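Local coordinates for protein malate dehydrogenase (Pyrococcus horikoshii, PDB 1V9N) that catalyses the reversible NAD-dependent oxidation of (S)-malate to oxaloacetate, working as a homodimer of the LDH2/MDH2 oxidoreductase family, at residues D184-E196 with N226-E238. Numbering follows the deposited sequence.
Sequences DMATSVVPIGKLE and NGGALLPLGGFGE. With NDP (NADPH dihydro-nicotinamide-adenine-dinucleotide phosphate), chain B.
The segment that leaves strand 181-185 and lines the NADPH pocket with Asp184, Met185, Ala186 and Pro191 is joined to 226-238 by a single beta bridge, Ser188 with Pro232. The N-H of Val189 runs almost straight to Leu231 O (N to O 3.0 Å, 170°), and Leu233 N reaches Thr187 O at 3.0 Å. Pro232 costs the bridge nothing, since these bonds use Leu231 O and Leu233 N. It starts a type II turn closed by Gly235 N to Pro232 O; at Gly234 and Gly235 a CB would be jammed against the preceding carbonyl O. A water donates to Leu231 O and accepts from Val190 N.

Strand 181-185 is an outermost strand of the mixed sheet within this chain; at its end CE of selenomethionine Met185 crosses Leu233 CD2 at about a right angle (4.1 Å). There OD1 of Asp184 accepts from O2D and OD2 from O3D of the nicotinamide ribose, and Ala186 N binds NADPH O1N at 2.8 Å.

Two residues before Pro232, Leu230 pushes its fork into the other segment: CD1 lies 3.9 Å from Ile192 CB, while CD2 meets Val190 CG2 and Leu195 CD1. With an alanine here both methyl branches go, and a gap would probably open between Val190, Ile192 and Leu195. Ser188 OG, between its backbone N and carbonyl carbon (chi1 57°), donates to Val190 O at 2.6 Å from above the carbonyl plane. Lys244 of the second subunit donates to the carbonyls of Ala186, Ser188 and Val189.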
loop_
_atom_site.group_PDB
_atom_site.type_symbol
_atom_site.label_atom_id
_atom_site.label_comp_id
_atom_site.label_asym_id
_atom_site.label_seq_id
_atom_site.Cartn_x
_atom_site.Cartn_y
_atom_site.Cartn_z
ATOM N N ASP A 184 -9.345 3.193 3.855
ATOM C CA ASP A 184 -10.003 2.920 2.581
ATOM C C ASP A 184 -9.723 4.148 1.730
ATOM O O ASP A 184 -10.353 5.185 1.906
ATOM C CB ASP A 184 -11.511 2.716 2.776
ATOM C CG ASP A 184 -12.191 2.234 1.510
ATOM O OD1 ASP A 184 -11.466 2.014 0.514
ATOM O OD2 ASP A 184 -13.432 2.074 1.507
HETATM N N MSE A 185 -8.778 4.014 0.802
HETATM C CA MSE A 185 -8.343 5.137 -0.022
HETATM C C MSE A 185 -8.026 4.825 -1.478
HETATM O O MSE A 185 -7.493 3.761 -1.800
HETATM C CB MSE A 185 -7.073 5.712 0.600
HETATM C CG MSE A 185 -6.040 4.603 0.837
HETATM SE SE MSE A 185 -4.231 5.111 1.235
HETATM C CE MSE A 185 -3.557 5.238 -0.576
ATOM N N ALA A 186 -8.327 5.773 -2.358
ATOM C CA ALA A 186 -7.990 5.613 -3.765
ATOM C C ALA A 186 -6.501 5.959 -3.799
ATOM O O ALA A 186 -6.035 6.740 -2.969
ATOM C CB ALA A 186 -8.774 6.591 -4.607
ATOM N N THR A 187 -5.750 5.383 -4.730
ATOM C CA THR A 187 -4.325 5.678 -4.813
ATOM C C THR A 187 -4.059 6.961 -5.603
ATOM O O THR A 187 -2.906 7.349 -5.831
ATOM C CB THR A 187 -3.537 4.492 -5.423
ATOM O OG1 THR A 187 -4.199 4.020 -6.599
ATOM C CG2 THR A 187 -3.447 3.354 -4.414
ATOM N N SER A 188 -5.137 7.611 -6.021
ATOM C CA SER A 188 -5.050 8.877 -6.735
ATOM C C SER A 188 -5.356 9.906 -5.651
ATOM O O SER A 188 -5.855 9.537 -4.582
ATOM C CB SER A 188 -6.104 8.944 -7.848
ATOM O OG SER A 188 -7.412 8.754 -7.329
ATOM N N VAL A 189 -5.056 11.180 -5.892
ATOM C CA VAL A 189 -5.342 12.182 -4.868
ATOM C C VAL A 189 -6.816 12.071 -4.480
ATOM O O VAL A 189 -7.154 12.082 -3.299
ATOM C CB VAL A 189 -5.047 13.624 -5.352
ATOM C CG1 VAL A 189 -5.317 14.614 -4.217
ATOM C CG2 VAL A 189 -3.602 13.741 -5.812
ATOM N N VAL A 190 -7.688 11.951 -5.477
ATOM C CA VAL A 190 -9.121 11.816 -5.226
ATOM C C VAL A 190 -9.772 10.908 -6.261
ATOM O O VAL A 190 -9.219 10.677 -7.333
ATOM C CB VAL A 190 -9.846 13.183 -5.263
ATOM C CG1 VAL A 190 -9.237 14.119 -4.234
ATOM C CG2 VAL A 190 -9.757 13.790 -6.663
ATOM N N PRO A 191 -10.958 10.369 -5.944
ATOM C CA PRO A 191 -11.683 9.485 -6.863
ATOM C C PRO A 191 -12.364 10.336 -7.928
ATOM O O PRO A 191 -12.715 11.488 -7.672
ATOM C CB PRO A 191 -12.715 8.805 -5.962
ATOM C CG PRO A 191 -12.177 8.994 -4.582
ATOM C CD PRO A 191 -11.595 10.365 -4.620
ATOM N N ILE A 192 -12.553 9.780 -9.121
ATOM C CA ILE A 192 -13.217 10.536 -10.175
ATOM C C ILE A 192 -14.649 10.775 -9.710
ATOM O O ILE A 192 -15.223 11.836 -9.941
ATOM C CB ILE A 192 -13.235 9.766 -11.515
ATOM C CG1 ILE A 192 -13.689 10.697 -12.639
ATOM C CG2 ILE A 192 -14.170 8.569 -11.428
ATOM C CD1 ILE A 192 -12.785 11.892 -12.846
ATOM N N GLY A 193 -15.207 9.776 -9.032
ATOM C CA GLY A 193 -16.561 9.882 -8.529
ATOM C C GLY A 193 -16.760 11.081 -7.619
ATOM O O GLY A 193 -17.894 11.468 -7.350
ATOM N N LYS A 194 -15.668 11.665 -7.132
ATOM C CA LYS A 194 -15.776 12.825 -6.257
ATOM C C LYS A 194 -16.220 14.044 -7.048
ATOM O O LYS A 194 -17.235 14.657 -6.731
ATOM C CB LYS A 194 -14.442 13.126 -5.565
ATOM C CG LYS A 194 -14.441 14.459 -4.814
ATOM C CD LYS A 194 -13.247 14.609 -3.880
ATOM C CE LYS A 194 -13.389 13.718 -2.651
ATOM N NZ LYS A 194 -12.263 13.896 -1.685
ATOM N N LEU A 195 -15.455 14.384 -8.080
ATOM C CA LEU A 195 -15.760 15.536 -8.925
ATOM C C LEU A 195 -17.252 15.636 -9.248
ATOM O O LEU A 195 -17.743 14.997 -10.182
ATOM C CB LEU A 195 -14.946 15.460 -10.221
ATOM C CG LEU A 195 -13.424 15.470 -10.048
ATOM C CD1 LEU A 195 -12.742 15.340 -11.398
ATOM C CD2 LEU A 195 -13.003 16.756 -9.360
ATOM N N GLU A 196 -17.967 16.440 -8.466
ATOM C CA GLU A 196 -19.392 16.608 -8.680
ATOM C C GLU A 196 -19.733 17.970 -9.255
ATOM O O GLU A 196 -19.664 18.981 -8.556
ATOM N N ASN A 226 -13.148 16.833 -19.967
ATOM C CA ASN A 226 -12.799 17.034 -21.362
ATOM C C ASN A 226 -11.366 16.640 -21.659
ATOM O O ASN A 226 -10.498 17.499 -21.813
ATOM N N GLY A 227 -11.116 15.335 -21.732
ATOM C CA GLY A 227 -9.778 14.851 -22.021
ATOM C C GLY A 227 -8.780 15.065 -20.897
ATOM O O GLY A 227 -7.572 14.942 -21.103
ATOM N N GLY A 228 -9.280 15.392 -19.710
ATOM C CA GLY A 228 -8.400 15.608 -18.574
ATOM C C GLY A 228 -8.071 14.302 -17.873
ATOM O O GLY A 228 -8.520 13.235 -18.293
ATOM N N ALA A 229 -7.286 14.380 -16.803
ATOM C CA ALA A 229 -6.907 13.189 -16.053
ATOM C C ALA A 229 -6.619 13.529 -14.597
ATOM O O ALA A 229 -6.223 14.653 -14.277
ATOM C CB ALA A 229 -5.683 12.541 -16.687
ATOM N N LEU A 230 -6.831 12.555 -13.717
ATOM C CA LEU A 230 -6.578 12.746 -12.295
ATOM C C LEU A 230 -5.089 12.577 -12.032
ATOM O O LEU A 230 -4.368 11.992 -12.843
ATOM C CB LEU A 230 -7.369 11.728 -11.464
ATOM C CG LEU A 230 -8.895 11.858 -11.461
ATOM C CD1 LEU A 230 -9.526 10.651 -10.781
ATOM C CD2 LEU A 230 -9.294 13.141 -10.751
ATOM N N LEU A 231 -4.637 13.096 -10.899
ATOM C CA LEU A 231 -3.235 13.006 -10.513
ATOM C C LEU A 231 -3.079 11.911 -9.450
ATOM O O LEU A 231 -3.973 11.694 -8.637
ATOM C CB LEU A 231 -2.770 14.359 -9.952
ATOM C CG LEU A 231 -1.590 15.095 -10.609
ATOM C CD1 LEU A 231 -1.747 15.140 -12.119
ATOM C CD2 LEU A 231 -1.505 16.504 -10.036
ATOM N N PRO A 232 -1.945 11.192 -9.460
ATOM C CA PRO A 232 -1.728 10.131 -8.471
ATOM C C PRO A 232 -1.325 10.732 -7.131
ATOM O O PRO A 232 -0.784 11.842 -7.085
ATOM C CB PRO A 232 -0.596 9.321 -9.088
ATOM C CG PRO A 232 0.223 10.390 -9.750
ATOM C CD PRO A 232 -0.833 11.243 -10.425
ATOM N N LEU A 233 -1.594 10.012 -6.044
ATOM C CA LEU A 233 -1.227 10.488 -4.718
ATOM C C LEU A 233 0.217 10.973 -4.780
ATOM O O LEU A 233 1.084 10.300 -5.331
ATOM C CB LEU A 233 -1.357 9.361 -3.687
ATOM C CG LEU A 233 -0.978 9.706 -2.242
ATOM C CD1 LEU A 233 -1.842 10.858 -1.746
ATOM C CD2 LEU A 233 -1.157 8.478 -1.349
ATOM N N GLY A 234 0.475 12.146 -4.217
ATOM C CA GLY A 234 1.823 12.685 -4.250
ATOM C C GLY A 234 1.846 13.920 -5.128
ATOM O O GLY A 234 2.675 14.813 -4.947
ATOM N N GLY A 235 0.938 13.966 -6.097
ATOM C CA GLY A 235 0.867 15.128 -6.958
ATOM C C GLY A 235 1.351 15.016 -8.391
ATOM O O GLY A 235 1.577 13.929 -8.924
ATOM N N PHE A 236 1.524 16.187 -8.994
ATOM C CA PHE A 236 1.939 16.339 -10.381
ATOM C C PHE A 236 3.305 15.816 -10.796
ATOM O O PHE A 236 3.447 15.294 -11.892
ATOM C CB PHE A 236 1.825 17.821 -10.777
ATOM C CG PHE A 236 2.362 18.137 -12.150
ATOM C CD1 PHE A 236 3.731 18.263 -12.370
ATOM C CD2 PHE A 236 1.496 18.298 -13.226
ATOM C CE1 PHE A 236 4.230 18.547 -13.641
ATOM C CE2 PHE A 236 1.988 18.581 -14.502
ATOM C CZ PHE A 236 3.357 18.704 -14.708
ATOM N N GLY A 237 4.319 15.952 -9.957
ATOM C CA GLY A 237 5.621 15.494 -10.400
ATOM C C GLY A 237 6.252 14.301 -9.719
ATOM O O GLY A 237 5.669 13.220 -9.621
ATOM N N GLU A 238 7.474 14.524 -9.258
ATOM C CA GLU A 238 8.271 13.518 -8.583
ATOM C C GLU A 238 8.774 14.160 -7.294
ATOM O O GLU A 238 9.129 13.479 -6.330
ATOM C CB GLU A 238 9.437 13.147 -9.497
ATOM C CG GLU A 238 10.300 12.005 -9.047
ATOM C CD GLU A 238 11.362 11.690 -10.076
ATOM O OE1 GLU A 238 10.992 11.446 -11.245
ATOM O OE2 GLU A 238 12.560 11.692 -9.721
HETATM P PA NDP B . -10.747 9.751 1.619
HETATM O O1A NDP B . -12.112 10.143 1.873
HETATM O O2A NDP B . -9.647 10.736 1.327
HETATM O O5B NDP B . -10.286 8.802 2.875
HETATM C C5B NDP B . -8.976 8.209 2.927
HETATM C C4B NDP B . -8.949 7.377 4.223
HETATM O O4B NDP B . -8.377 8.256 5.207
HETATM C C3B NDP B . -10.255 6.902 4.797
HETATM O O3B NDP B . -10.040 5.568 5.351
HETATM C C2B NDP B . -10.633 7.864 5.867
HETATM O O2B NDP B . -11.501 7.392 6.912
HETATM C C1B NDP B . -9.282 8.338 6.306
HETATM N N9A NDP B . -9.223 9.757 6.752
HETATM C C8A NDP B . -9.898 10.898 6.231
HETATM N N7A NDP B . -9.562 11.985 6.887
HETATM C C5A NDP B . -8.667 11.602 7.845
HETATM C C6A NDP B . -7.926 12.280 8.865
HETATM N N6A NDP B . -8.048 13.604 9.017
HETATM N N1A NDP B . -7.081 11.568 9.689
HETATM C C2A NDP B . -6.945 10.211 9.538
HETATM N N3A NDP B . -7.595 9.483 8.606
HETATM C C4A NDP B . -8.449 10.241 7.783
HETATM O O3 NDP B . -10.614 8.652 0.504
HETATM P PN NDP B . -10.874 8.499 -1.053
HETATM O O1N NDP B . -9.573 8.174 -1.629
HETATM O O2N NDP B . -11.495 9.817 -1.419
HETATM O O5D NDP B . -11.908 7.289 -1.070
HETATM C C5D NDP B . -13.107 7.290 -1.896
HETATM C C4D NDP B . -13.915 5.950 -1.696
HETATM O O4D NDP B . -14.159 5.430 -2.990
HETATM C C3D NDP B . -13.208 4.809 -0.923
HETATM O O3D NDP B . -14.169 4.208 -0.045
HETATM C C2D NDP B . -12.675 3.867 -1.988
HETATM O O2D NDP B . -12.578 2.542 -1.509
HETATM C C1D NDP B . -13.713 4.079 -3.120
HETATM N N1N NDP B . -13.168 3.886 -4.491
HETATM C C2N NDP B . -13.698 2.793 -5.233
HETATM C C3N NDP B . -13.179 2.603 -6.579
HETATM C C7N NDP B . -13.691 1.500 -7.399
HETATM O O7N NDP B . -13.305 1.279 -8.553
HETATM N N7N NDP B . -14.636 0.656 -6.904
HETATM C C4N NDP B . -12.190 3.515 -7.061
HETATM C C5N NDP B . -11.684 4.571 -6.316
HETATM C C6N NDP B . -12.174 4.766 -5.027
HETATM P P2B NDP B . -13.030 7.650 7.016
HETATM O O1X NDP B . -13.198 7.935 8.450
HETATM O O2X NDP B . -13.782 6.424 6.608
HETATM O O3X NDP B . -13.414 8.842 6.146
HETATM O O HOH W 1 -6.330 12.943 -8.115
#